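Local coordinates for protein type I modular polyketide synthase (Streptomyces albus subsp. albus, PDB 6IYT) that probably transfers ethylmalonyl extender units from coenzyme A onto the acyl carrier protein, as the acyltransferase domain of a salinomycin polyketide synthase module, at residues A396-T401 / T420-E425; A322-L327 / N369-V374; L228-Q233 / S336-R341; A253-P258 / E306-K311; L77-A82 / R454-V459. All coordinates share one frame; numbering follows the deposited sequence.

Contact 1: A396-T401 / T420-E425; sequences AHPVLT and TLRRQE
The His397 ring presents its ND1 edge to 420-425: Arg422 C lies in the ring plane there, with Arg423 N slightly off it, while one face of the imidazole is covered by Pro398 CD, 3.5 Å above the plane. The partner is a type II beta turn, Arg422 to Glu425, that follows strand 416-418; 396-401 follows strand 388-393, the neighbour of 416-418 in the parallel sheet of the alpha/beta hydrolase-like core. Arg423 N donates to His397 ND1 at 3.0 Å from 21° outside the ring plane, with an N-H...N angle of 155°. The imidazole edge reaches this N-H because CG is anti to the backbone N (chi1 180°). His397 ND1 also lies 3.5 Å from Arg422 CG, so the aliphatic root of that arginine packs beside the same nitrogen. Further out, Arg422 grips Glu425 side-on within the turn: NE reaches OE2, and NH2 reaches OE1 on its syn side, the side of the other oxygen. Glu425 OE1 has a second cationic partner in Arg430 of helix 428-439. At the backbone, Leu421 O accepts a CA-H...O contact from His397 CA at 3.5 Å and lies 3.4 Å from Pro398 CD.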
# COMPACT_ATOMS: atom_id res chain seq x y z
N ALA A 396 -4.19 -2.44 1.20
CA ALA A 396 -5.10 -2.82 2.26
C ALA A 396 -4.38 -3.49 3.45
O ALA A 396 -4.92 -3.57 4.51
CB ALA A 396 -6.17 -3.75 1.70
N HIS A 397 -3.14 -3.94 3.23
CA HIS A 397 -2.38 -4.67 4.28
C HIS A 397 -0.93 -4.71 3.87
O HIS A 397 -0.66 -4.92 2.70
CB HIS A 397 -2.91 -6.10 4.45
CG HIS A 397 -2.18 -6.90 5.49
ND1 HIS A 397 -2.35 -6.69 6.83
CD2 HIS A 397 -1.24 -7.88 5.38
CE1 HIS A 397 -1.52 -7.47 7.51
NE2 HIS A 397 -0.82 -8.18 6.66
N PRO A 398 -0.00 -4.35 4.79
CA PRO A 398 1.38 -4.05 4.31
C PRO A 398 2.14 -5.32 4.02
O PRO A 398 2.19 -6.23 4.87
CB PRO A 398 2.04 -3.31 5.46
CG PRO A 398 1.04 -3.19 6.53
CD PRO A 398 -0.22 -3.93 6.17
N VAL A 399 2.54 -5.49 2.77
CA VAL A 399 3.20 -6.71 2.42
C VAL A 399 4.61 -6.54 1.95
O VAL A 399 5.35 -7.49 1.96
CB VAL A 399 2.40 -7.54 1.42
CG1 VAL A 399 1.09 -8.02 2.07
CG2 VAL A 399 2.12 -6.77 0.17
N LEU A 400 4.99 -5.33 1.57
CA LEU A 400 6.36 -5.08 1.13
C LEU A 400 7.16 -4.15 2.05
O LEU A 400 8.35 -3.97 1.88
CB LEU A 400 6.35 -4.53 -0.31
CG LEU A 400 5.80 -5.49 -1.35
CD1 LEU A 400 5.65 -4.80 -2.72
CD2 LEU A 400 6.66 -6.72 -1.44
N THR A 401 6.51 -3.60 3.07
CA THR A 401 7.18 -2.68 3.98
C THR A 401 8.30 -3.38 4.75
O THR A 401 9.39 -2.82 4.92
CB THR A 401 6.21 -2.06 5.01
OG1 THR A 401 5.47 -3.10 5.60
CG2 THR A 401 5.25 -1.01 4.36
N THR A 420 -0.83 1.65 4.55
CA THR A 420 -2.03 2.43 4.59
C THR A 420 -3.02 1.74 5.50
O THR A 420 -3.12 2.10 6.66
CB THR A 420 -2.61 2.68 3.20
OG1 THR A 420 -1.58 3.21 2.35
CG2 THR A 420 -3.75 3.66 3.28
N LEU A 421 -3.71 0.70 5.01
CA LEU A 421 -4.53 -0.09 5.89
C LEU A 421 -3.84 -1.36 6.36
O LEU A 421 -2.70 -1.60 6.03
CB LEU A 421 -5.87 -0.43 5.22
CG LEU A 421 -6.65 0.72 4.58
CD1 LEU A 421 -7.98 0.21 3.99
CD2 LEU A 421 -6.92 1.80 5.61
N ARG A 422 -4.51 -2.10 7.24
CA ARG A 422 -4.02 -3.35 7.72
C ARG A 422 -5.18 -4.28 7.91
O ARG A 422 -6.32 -3.83 8.01
CB ARG A 422 -3.24 -3.14 9.04
CG ARG A 422 -2.37 -4.30 9.44
CD ARG A 422 -1.26 -3.86 10.42
NE ARG A 422 -1.84 -3.26 11.62
CZ ARG A 422 -1.14 -2.78 12.64
NH1 ARG A 422 0.18 -2.69 12.55
NH2 ARG A 422 -1.77 -2.18 13.65
N ARG A 423 -4.91 -5.60 7.92
CA ARG A 423 -5.98 -6.58 8.06
C ARG A 423 -6.88 -6.25 9.29
O ARG A 423 -6.38 -6.08 10.38
CB ARG A 423 -5.37 -8.00 8.22
CG ARG A 423 -6.43 -9.04 8.52
CD ARG A 423 -5.85 -10.45 8.46
NE ARG A 423 -6.88 -11.44 8.80
CZ ARG A 423 -6.75 -12.74 8.61
NH1 ARG A 423 -5.65 -13.22 8.05
NH2 ARG A 423 -7.72 -13.57 9.01
N GLN A 424 -8.20 -6.15 9.06
CA GLN A 424 -9.22 -5.82 10.06
C GLN A 424 -9.08 -4.42 10.66
O GLN A 424 -9.68 -4.12 11.69
CB GLN A 424 -9.26 -6.87 11.15
CG GLN A 424 -9.91 -8.18 10.70
CD GLN A 424 -11.27 -7.96 10.05
OE1 GLN A 424 -12.12 -7.26 10.58
NE2 GLN A 424 -11.46 -8.52 8.86
N GLU A 425 -8.30 -3.57 10.01
CA GLU A 425 -8.23 -2.18 10.37
C GLU A 425 -8.47 -1.33 9.14
O GLU A 425 -7.54 -1.07 8.36
CB GLU A 425 -6.84 -1.86 10.95
CG GLU A 425 -6.47 -2.74 12.13
CD GLU A 425 -4.99 -2.69 12.46
OE1 GLU A 425 -4.45 -1.58 12.62
OE2 GLU A 425 -4.40 -3.77 12.67

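Contact 2: A322-L327 / N369-V374; sequences AQVDPL and NCRRPV
Arg371 and Asp325 meet with their flat groups strongly inclined, the guanidinium and carboxylate planes standing 62° apart. Asp325 OD1 is at the guanidinium edge, near its plane, and lies 3.0 Å from Arg371 NE. Arg371 NE is also 3.2 Å from Asp325 OD2, so the carboxylate straddles one N-H; neither bond is straight, each having an angle of 141° at the hydrogen. A third link, Arg371 NH1 to Asp325 OD2 at 3.5 Å, is longer still. All three hydrogen bonds are weak parts of one salt bridge, so charge attraction probably contributes more than directed bonding. A bend at chi2 (66°) turns the arginine chain from the end of its helix toward the aspartate. The guanidinium is sandwiched between two nitrogens: Ala322 N sits 3.6 Å above the centre of one face, and Arg372 NH1 is at a similar height over the opposite face. Ala322 N is itself hydrogen-bonded to Glu274, and Arg372 forms a salt bridge with Glu368; these acidic groups, with Asp325, probably offset the charge of the two neighbouring arginines. Next to the salt bridge, Val324 points toward the helix end and places CG1 3.8 Å from Cys370 O. The contact thus ties the 3-10 turn at 322-324, which leads to helix 328-334, to the last turn of helix 363-371. Cys370 and Leu327 both pack on Phe242 of helix 228-245, and Val374 beyond pairs with Ala279 and Asn281 of strand 276-283.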
# COMPACT_ATOMS: atom_id res chain seq x y z
N ALA A 322 8.00 -20.19 -16.07
CA ALA A 322 7.77 -20.69 -17.43
C ALA A 322 6.33 -21.11 -17.72
O ALA A 322 5.96 -21.29 -18.87
CB ALA A 322 8.71 -21.86 -17.72
N GLN A 323 5.52 -21.27 -16.68
CA GLN A 323 4.08 -21.57 -16.91
C GLN A 323 3.39 -20.51 -17.73
O GLN A 323 2.39 -20.79 -18.39
CB GLN A 323 3.31 -21.74 -15.60
CG GLN A 323 3.66 -23.04 -14.87
CD GLN A 323 2.62 -23.44 -13.82
OE1 GLN A 323 1.40 -23.13 -13.94
NE2 GLN A 323 3.07 -24.15 -12.79
N VAL A 324 3.92 -19.29 -17.72
CA VAL A 324 3.29 -18.25 -18.49
C VAL A 324 3.77 -18.22 -19.95
O VAL A 324 3.12 -17.63 -20.78
CB VAL A 324 3.41 -16.85 -17.86
CG1 VAL A 324 2.96 -16.87 -16.41
CG2 VAL A 324 4.79 -16.33 -17.97
N ASP A 325 4.83 -18.97 -20.28
CA ASP A 325 5.29 -18.97 -21.67
C ASP A 325 4.24 -19.40 -22.71
O ASP A 325 4.14 -18.78 -23.77
CB ASP A 325 6.57 -19.76 -21.85
CG ASP A 325 7.80 -18.99 -21.38
OD1 ASP A 325 7.86 -17.75 -21.59
OD2 ASP A 325 8.68 -19.61 -20.76
N PRO A 326 3.45 -20.44 -22.41
CA PRO A 326 2.49 -20.87 -23.41
C PRO A 326 1.44 -19.84 -23.67
O PRO A 326 0.63 -20.01 -24.59
CB PRO A 326 1.87 -22.13 -22.79
CG PRO A 326 2.90 -22.66 -21.88
CD PRO A 326 3.69 -21.48 -21.38
N LEU A 327 1.31 -18.87 -22.77
CA LEU A 327 0.29 -17.84 -22.91
C LEU A 327 0.76 -16.60 -23.64
O LEU A 327 -0.01 -15.70 -23.86
CB LEU A 327 -0.26 -17.43 -21.55
CG LEU A 327 -0.87 -18.56 -20.74
CD1 LEU A 327 -1.48 -18.01 -19.46
CD2 LEU A 327 -1.89 -19.31 -21.57
N ASN A 369 6.08 -8.36 -17.60
CA ASN A 369 5.67 -8.13 -16.21
C ASN A 369 5.13 -9.40 -15.54
O ASN A 369 5.43 -9.65 -14.37
CB ASN A 369 4.66 -7.01 -16.15
CG ASN A 369 3.93 -6.94 -14.84
OD1 ASN A 369 2.86 -7.59 -14.66
ND2 ASN A 369 4.38 -6.08 -13.97
N CYS A 370 4.40 -10.25 -16.28
CA CYS A 370 3.88 -11.46 -15.68
C CYS A 370 4.75 -12.69 -15.89
O CYS A 370 4.61 -13.67 -15.18
CB CYS A 370 2.46 -11.73 -16.09
SG CYS A 370 2.21 -12.18 -17.80
N ARG A 371 5.77 -12.57 -16.73
CA ARG A 371 6.70 -13.69 -16.98
C ARG A 371 7.95 -13.64 -16.15
O ARG A 371 8.42 -14.68 -15.65
CB ARG A 371 7.07 -13.74 -18.48
CG ARG A 371 8.16 -14.75 -18.82
CD ARG A 371 7.72 -16.18 -18.58
NE ARG A 371 8.82 -17.15 -18.78
CZ ARG A 371 9.71 -17.51 -17.85
NH1 ARG A 371 10.61 -18.46 -18.14
NH2 ARG A 371 9.75 -16.94 -16.66
N ARG A 372 8.54 -12.47 -16.03
CA ARG A 372 9.82 -12.35 -15.34
C ARG A 372 9.64 -12.33 -13.84
O ARG A 372 8.69 -11.72 -13.34
CB ARG A 372 10.53 -11.10 -15.78
CG ARG A 372 10.72 -11.00 -17.28
CD ARG A 372 12.07 -11.58 -17.72
NE ARG A 372 12.03 -13.02 -17.97
CZ ARG A 372 11.68 -13.57 -19.14
NH1 ARG A 372 11.74 -14.89 -19.30
NH2 ARG A 372 11.25 -12.82 -20.13
N PRO A 373 10.61 -12.88 -13.12
CA PRO A 373 10.70 -12.63 -11.66
C PRO A 373 10.69 -11.16 -11.33
O PRO A 373 11.23 -10.33 -12.08
CB PRO A 373 12.05 -13.27 -11.27
CG PRO A 373 12.80 -13.41 -12.56
CD PRO A 373 11.76 -13.66 -13.61
N VAL A 374 10.06 -10.83 -10.22
CA VAL A 374 9.96 -9.45 -9.77
C VAL A 374 11.25 -9.05 -9.07
O VAL A 374 11.54 -9.50 -7.95
CB VAL A 374 8.75 -9.28 -8.82
CG1 VAL A 374 8.48 -7.79 -8.55
CG2 VAL A 374 7.51 -9.93 -9.41

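Contact 3: L228-Q233 / S336-R341; sequences LGDAAQ and SFVEPR
A chi1 of 66° sets Phe337 CG between its own backbone N and carbonyl carbon, and the ring it carries meets the extended side chain of Gln233, whose CG is anti to the backbone N. The two come from opposite directions and stack: the amide and ring planes are 13° apart, with Gln233 CD 3.5 Å above the centre of the Phe337 ring. Gln233 CG approaches Phe337 CZ to 3.4 Å, so the methylene part of the glutamine shares the stack. Val338 CG2 lies over the opposite face of the ring, displaced toward its rim. Asp230 comes to the ring edge, its OD1 3.6 Å from Phe337 CD1, with the carboxylate steeply inclined to the ring. Its other oxygen takes a hydrogen bond: Glu339 N donates to Asp230 OD2 at 2.9 Å with an angle of 161°, approaching from above the carboxylate plane. A water donates to both Asp230 OD2 and Glu339 O, 2.7 Å from each, and adds a second route between the same residues. The result is an amide-pi stack beside a carboxylate-to-backbone bond, fastening the loop after helix 328-334 against the first turns of helix 228-245 at the surface of the acyltransferase fold.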
# COMPACT_ATOMS: atom_id res chain seq x y z
N LEU A 228 -6.93 5.37 -17.00
CA LEU A 228 -7.71 4.52 -16.13
C LEU A 228 -8.38 3.38 -16.86
O LEU A 228 -8.39 2.23 -16.39
CB LEU A 228 -8.78 5.34 -15.45
CG LEU A 228 -9.02 5.13 -13.99
CD1 LEU A 228 -7.71 5.04 -13.21
CD2 LEU A 228 -9.87 6.30 -13.51
N GLY A 229 -8.99 3.69 -18.01
CA GLY A 229 -9.62 2.66 -18.84
C GLY A 229 -8.67 1.56 -19.25
O GLY A 229 -9.01 0.39 -19.18
N ASP A 230 -7.51 1.94 -19.80
CA ASP A 230 -6.54 0.96 -20.29
C ASP A 230 -6.01 0.11 -19.14
O ASP A 230 -5.93 -1.09 -19.26
CB ASP A 230 -5.36 1.63 -21.01
CG ASP A 230 -5.66 1.96 -22.50
OD1 ASP A 230 -6.77 1.63 -23.00
OD2 ASP A 230 -4.76 2.56 -23.16
N ALA A 231 -5.66 0.75 -18.01
CA ALA A 231 -5.15 -0.01 -16.84
C ALA A 231 -6.21 -1.00 -16.35
O ALA A 231 -5.94 -2.19 -16.11
CB ALA A 231 -4.75 0.96 -15.72
N ALA A 232 -7.43 -0.53 -16.23
CA ALA A 232 -8.52 -1.38 -15.82
C ALA A 232 -8.71 -2.58 -16.75
O ALA A 232 -8.86 -3.72 -16.30
CB ALA A 232 -9.80 -0.58 -15.70
N GLN A 233 -8.67 -2.33 -18.04
CA GLN A 233 -8.84 -3.37 -19.00
C GLN A 233 -7.68 -4.38 -18.98
O GLN A 233 -7.92 -5.59 -19.10
CB GLN A 233 -9.02 -2.79 -20.41
CG GLN A 233 -9.48 -3.80 -21.43
CD GLN A 233 -9.81 -3.18 -22.79
OE1 GLN A 233 -9.77 -1.98 -22.97
NE2 GLN A 233 -10.25 -4.02 -23.70
N SER A 336 -3.19 -5.80 -26.88
CA SER A 336 -2.68 -4.97 -27.98
C SER A 336 -3.33 -3.58 -28.04
O SER A 336 -2.80 -2.66 -28.67
CB SER A 336 -2.90 -5.69 -29.31
OG SER A 336 -4.29 -5.95 -29.51
N PHE A 337 -4.47 -3.42 -27.38
CA PHE A 337 -5.17 -2.12 -27.33
C PHE A 337 -4.41 -1.03 -26.59
O PHE A 337 -4.77 0.15 -26.66
CB PHE A 337 -6.56 -2.29 -26.71
CG PHE A 337 -6.52 -2.70 -25.26
CD1 PHE A 337 -6.32 -1.74 -24.25
CD2 PHE A 337 -6.54 -4.02 -24.90
CE1 PHE A 337 -6.27 -2.11 -22.92
CE2 PHE A 337 -6.46 -4.40 -23.55
CZ PHE A 337 -6.26 -3.44 -22.58
N VAL A 338 -3.51 -1.43 -25.69
CA VAL A 338 -2.94 -0.49 -24.73
C VAL A 338 -2.24 0.68 -25.41
O VAL A 338 -1.54 0.50 -26.39
CB VAL A 338 -1.94 -1.19 -23.77
CG1 VAL A 338 -1.28 -0.17 -22.89
CG2 VAL A 338 -2.68 -2.19 -22.93
N GLU A 339 -2.49 1.89 -24.91
CA GLU A 339 -1.82 3.08 -25.42
C GLU A 339 -1.06 3.79 -24.30
O GLU A 339 -1.54 4.79 -23.74
CB GLU A 339 -2.83 4.04 -26.02
CG GLU A 339 -3.56 3.44 -27.19
CD GLU A 339 -2.71 3.36 -28.46
OE1 GLU A 339 -1.57 3.85 -28.45
OE2 GLU A 339 -3.19 2.82 -29.47
N PRO A 340 0.10 3.27 -23.96
CA PRO A 340 0.91 3.88 -22.92
C PRO A 340 1.42 5.24 -23.32
O PRO A 340 1.58 5.52 -24.53
CB PRO A 340 2.08 2.90 -22.76
CG PRO A 340 2.19 2.22 -24.09
CD PRO A 340 0.78 2.12 -24.59
N ARG A 341 1.75 6.06 -22.34
CA ARG A 341 2.27 7.40 -22.58
C ARG A 341 3.13 7.86 -21.43
O ARG A 341 3.09 7.28 -20.33
CB ARG A 341 1.14 8.40 -22.87
CG ARG A 341 0.23 8.69 -21.67
CD ARG A 341 -1.00 7.81 -21.66
NE ARG A 341 -1.80 8.05 -20.46
CZ ARG A 341 -3.05 8.47 -20.47
NH1 ARG A 341 -3.75 8.43 -21.59
NH2 ARG A 341 -3.65 8.76 -19.34
O HOH W 1 -3.42 4.53 -21.80

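Contact 4: A253-P258 / E306-K311; sequences ASVSLP and EGVRAK
Segments 253-258 and 306-311 run antiparallel, Ser254 and Lys311 forming a hydrogen-bonded pair and Val255 and Ala310 the next, non-hydrogen-bonded one. This joins the first strand to the edge strand of the ferredoxin-like small subdomain, whose four antiparallel strands follow the order 4-1-3-2. Ser254 N gives a bond to Lys311 O (2.8 Å), and Lys311 N returns one to Ser254 O (3.0 Å). Beyond the regular pairing, Ser256 N donates to Arg309 O at 2.9 Å, almost straight at 174°. On the face bearing Val255 and Ala310, Val255 CG2 and Ala310 CB lie 4.2 Å apart, and Val255 packs on Leu303 and Val262 of the two helices covering that face. Leu257 and Val308 extend the apolar patch, crossing at about a right angle with Leu257 CG 3.8 Å from Val308 CG1. Gly307, at positive phi, supplies the Schellman ending of helix 293-305 and turns the chain into this strand. Ser254 and Lys311 point to the other face, where Ser254 OG, held between its backbone N and carbonyl carbon, contacts a water that also donates weakly to Arg309 O. A second water accepts from Arg309 N at 3.0 Å and donates weakly to Ser256 O.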
# COMPACT_ATOMS: atom_id res chain seq x y z
N ALA A 253 4.33 -18.72 -3.42
CA ALA A 253 4.53 -18.70 -1.98
C ALA A 253 5.57 -17.67 -1.60
O ALA A 253 6.55 -17.46 -2.30
CB ALA A 253 4.97 -20.08 -1.49
N SER A 254 5.35 -17.02 -0.47
CA SER A 254 6.38 -16.23 0.15
C SER A 254 7.27 -17.14 1.01
O SER A 254 6.78 -18.00 1.72
CB SER A 254 5.74 -15.17 1.01
OG SER A 254 4.87 -15.81 1.90
N VAL A 255 8.56 -16.81 1.05
CA VAL A 255 9.53 -17.57 1.86
C VAL A 255 10.50 -16.62 2.47
O VAL A 255 11.12 -15.85 1.77
CB VAL A 255 10.33 -18.54 0.99
CG1 VAL A 255 11.41 -19.24 1.82
CG2 VAL A 255 9.41 -19.55 0.32
N SER A 256 10.61 -16.60 3.80
CA SER A 256 11.58 -15.71 4.44
C SER A 256 12.99 -16.33 4.56
O SER A 256 13.48 -16.57 5.67
CB SER A 256 11.08 -15.27 5.82
OG SER A 256 9.75 -14.83 5.73
N LEU A 257 13.63 -16.56 3.41
CA LEU A 257 15.03 -16.93 3.33
C LEU A 257 15.64 -16.19 2.14
O LEU A 257 14.94 -15.84 1.22
CB LEU A 257 15.17 -18.42 3.07
CG LEU A 257 14.85 -19.43 4.16
CD1 LEU A 257 14.97 -20.80 3.55
CD2 LEU A 257 15.76 -19.29 5.39
N PRO A 258 16.96 -16.06 2.14
CA PRO A 258 17.72 -15.50 1.02
C PRO A 258 17.54 -16.33 -0.23
O PRO A 258 17.43 -17.55 -0.14
CB PRO A 258 19.18 -15.55 1.50
CG PRO A 258 19.12 -15.71 2.97
CD PRO A 258 17.83 -16.41 3.29
N GLU A 306 11.35 -26.64 9.59
CA GLU A 306 12.64 -26.10 10.07
C GLU A 306 12.54 -24.71 10.65
O GLU A 306 13.55 -24.02 10.79
CB GLU A 306 13.66 -26.09 8.94
CG GLU A 306 13.70 -27.38 8.15
CD GLU A 306 14.80 -27.39 7.11
OE1 GLU A 306 15.49 -26.35 6.96
OE2 GLU A 306 14.97 -28.45 6.43
N GLY A 307 11.32 -24.27 10.98
CA GLY A 307 11.13 -23.00 11.64
C GLY A 307 11.13 -21.77 10.74
O GLY A 307 11.23 -20.66 11.23
N VAL A 308 11.12 -21.97 9.42
CA VAL A 308 11.14 -20.85 8.48
C VAL A 308 9.73 -20.41 8.19
O VAL A 308 8.80 -21.23 8.22
CB VAL A 308 11.81 -21.24 7.16
CG1 VAL A 308 11.62 -20.15 6.10
CG2 VAL A 308 13.28 -21.53 7.39
N ARG A 309 9.54 -19.11 8.07
CA ARG A 309 8.24 -18.54 7.72
C ARG A 309 8.02 -18.68 6.23
O ARG A 309 8.81 -18.19 5.44
CB ARG A 309 8.18 -17.05 8.08
CG ARG A 309 8.25 -16.76 9.58
CD ARG A 309 8.15 -15.27 9.86
NE ARG A 309 7.49 -14.99 11.14
CZ ARG A 309 7.20 -13.78 11.59
NH1 ARG A 309 7.49 -12.71 10.85
NH2 ARG A 309 6.62 -13.63 12.77
N ALA A 310 6.97 -19.39 5.85
CA ALA A 310 6.63 -19.58 4.45
C ALA A 310 5.13 -19.82 4.33
O ALA A 310 4.52 -20.45 5.20
CB ALA A 310 7.40 -20.73 3.87
N LYS A 311 4.55 -19.40 3.21
CA LYS A 311 3.12 -19.47 3.06
C LYS A 311 2.76 -19.30 1.60
O LYS A 311 3.31 -18.42 0.92
CB LYS A 311 2.50 -18.35 3.90
CG LYS A 311 1.14 -17.90 3.45
CD LYS A 311 0.75 -16.59 4.12
CE LYS A 311 -0.65 -16.18 3.69
NZ LYS A 311 -0.97 -14.82 4.19
O HOH W 2 6.57 -16.12 4.34
O HOH W 3 11.81 -17.26 8.49

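Contact 5: L77-A82 / R454-V459; sequences LGYSLA and RGAKAV
Tyr79 leaves helix 74-84 toward 454-459, and its side chain can be followed outward along that segment. CG is anti to the backbone N (chi1 175°), which directs the ring along the facing chain. Tyr79 CB packs on Ala456 CB at 3.7 Å, and Tyr79 CG is still only 4.0 Å from that methyl. One step further, Tyr79 CD2 touches the peptide joining the next two residues, 3.8 Å from Lys457 C, with Ala458 N at the ring edge near its plane. Tyr79 CE2 then comes within 4.4 Å of Ala458 CB, and the side chain also touches Thr448. One residue on, Ser80 supplies the hydrogen bond across the contact: Val459 N donates to Ser80 OG at 2.8 Å with an angle of 155°. That hydroxyl is also hydrogen-bonded to Asp76 O, one turn back in its own helix. The carboxylate of Asp76 receives Lys457 N, so two N-H groups of the extended segment are bound by one helix face. Beside this, Leu77 CD2 meets Val459 CG2 at 3.8 Å, the two side chains crossing at about a right angle. The arrangement is consistent with the post-acyltransferase linker of modular polyketide synthases, which returns across the acyltransferase and docks on the linker domain preceding it.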
# COMPACT_ATOMS: atom_id res chain seq x y z
N LEU A 77 -10.23 21.84 19.21
CA LEU A 77 -8.83 21.72 19.72
C LEU A 77 -7.93 21.02 18.71
O LEU A 77 -6.83 21.48 18.43
CB LEU A 77 -8.79 21.01 21.05
CG LEU A 77 -9.36 21.81 22.22
CD1 LEU A 77 -9.70 20.90 23.40
CD2 LEU A 77 -8.36 22.86 22.62
N GLY A 78 -8.43 19.97 18.10
CA GLY A 78 -7.65 19.25 17.09
C GLY A 78 -7.34 20.16 15.90
O GLY A 78 -6.21 20.22 15.42
N TYR A 79 -8.37 20.86 15.41
CA TYR A 79 -8.19 21.80 14.34
C TYR A 79 -7.16 22.86 14.70
O TYR A 79 -6.26 23.16 13.92
CB TYR A 79 -9.51 22.46 13.97
CG TYR A 79 -9.32 23.54 12.93
CD1 TYR A 79 -9.03 23.21 11.59
CD2 TYR A 79 -9.31 24.87 13.30
CE1 TYR A 79 -8.75 24.20 10.66
CE2 TYR A 79 -9.07 25.86 12.37
CZ TYR A 79 -8.76 25.53 11.07
OH TYR A 79 -8.47 26.53 10.18
N SER A 80 -7.22 23.35 15.92
CA SER A 80 -6.34 24.43 16.34
C SER A 80 -4.87 23.97 16.47
O SER A 80 -3.94 24.67 16.07
CB SER A 80 -6.83 25.02 17.66
OG SER A 80 -8.15 25.55 17.51
N LEU A 81 -4.68 22.79 17.02
CA LEU A 81 -3.36 22.19 17.10
C LEU A 81 -2.76 22.01 15.71
O LEU A 81 -1.56 22.13 15.53
CB LEU A 81 -3.44 20.84 17.80
CG LEU A 81 -3.69 20.91 19.30
CD1 LEU A 81 -4.15 19.58 19.80
CD2 LEU A 81 -2.43 21.38 20.06
N ALA A 82 -3.60 21.65 14.73
CA ALA A 82 -3.14 21.43 13.37
C ALA A 82 -2.83 22.74 12.65
O ALA A 82 -1.95 22.80 11.82
CB ALA A 82 -4.16 20.61 12.59
N ARG A 454 -16.14 19.43 9.20
CA ARG A 454 -16.50 19.11 10.59
C ARG A 454 -17.11 20.33 11.30
O ARG A 454 -17.50 20.24 12.46
CB ARG A 454 -15.29 18.63 11.38
CG ARG A 454 -14.61 17.38 10.81
CD ARG A 454 -15.53 16.15 10.88
NE ARG A 454 -16.09 15.95 12.22
CZ ARG A 454 -15.50 15.25 13.21
NH1 ARG A 454 -14.32 14.65 13.02
NH2 ARG A 454 -16.13 15.11 14.38
N GLY A 455 -17.00 21.48 10.66
CA GLY A 455 -17.46 22.74 11.24
C GLY A 455 -16.62 23.23 12.41
O GLY A 455 -17.14 23.81 13.35
N ALA A 456 -15.32 22.91 12.38
CA ALA A 456 -14.38 23.30 13.45
C ALA A 456 -14.01 24.79 13.38
O ALA A 456 -14.13 25.43 12.32
CB ALA A 456 -13.12 22.45 13.39
N LYS A 457 -13.58 25.34 14.51
CA LYS A 457 -13.03 26.70 14.54
C LYS A 457 -11.83 26.76 15.46
O LYS A 457 -11.73 25.96 16.41
CB LYS A 457 -14.08 27.70 15.03
CG LYS A 457 -14.84 27.22 16.26
CD LYS A 457 -15.77 28.30 16.80
CE LYS A 457 -15.06 29.15 17.85
NZ LYS A 457 -15.40 30.60 17.73
N ALA A 458 -10.98 27.74 15.24
CA ALA A 458 -9.80 27.95 16.12
C ALA A 458 -10.22 28.37 17.53
O ALA A 458 -11.15 29.17 17.71
CB ALA A 458 -8.87 28.99 15.51
N VAL A 459 -9.57 27.77 18.52
CA VAL A 459 -9.86 28.05 19.91
C VAL A 459 -8.55 28.28 20.66
O VAL A 459 -7.49 27.85 20.21
CB VAL A 459 -10.65 26.91 20.58
CG1 VAL A 459 -12.01 26.75 19.92
CG2 VAL A 459 -9.86 25.61 20.51

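Contact 5 pairs segments 372 residues apart, and its loop encloses the other four contacts; it lies about 53 Å from contact 2 and 48 Å from contact 4 (centres), across the middle of the chain. Contact 4 is nested inside contact 3, whose segments alternate with those of contact 2; contact 1 follows all three. Helix 228-245 carries one side of contact 3, and its later turns pack against contact 2; the centres of these two contacts are 20 Å apart. The helix leads directly to strand 251-255 of contact 4. Contact 1 lies close to the centre of the chain, at the parallel sheet. The set thus spans the hydrolase-like core, the ferredoxin-like subdomain and the flanking linkers.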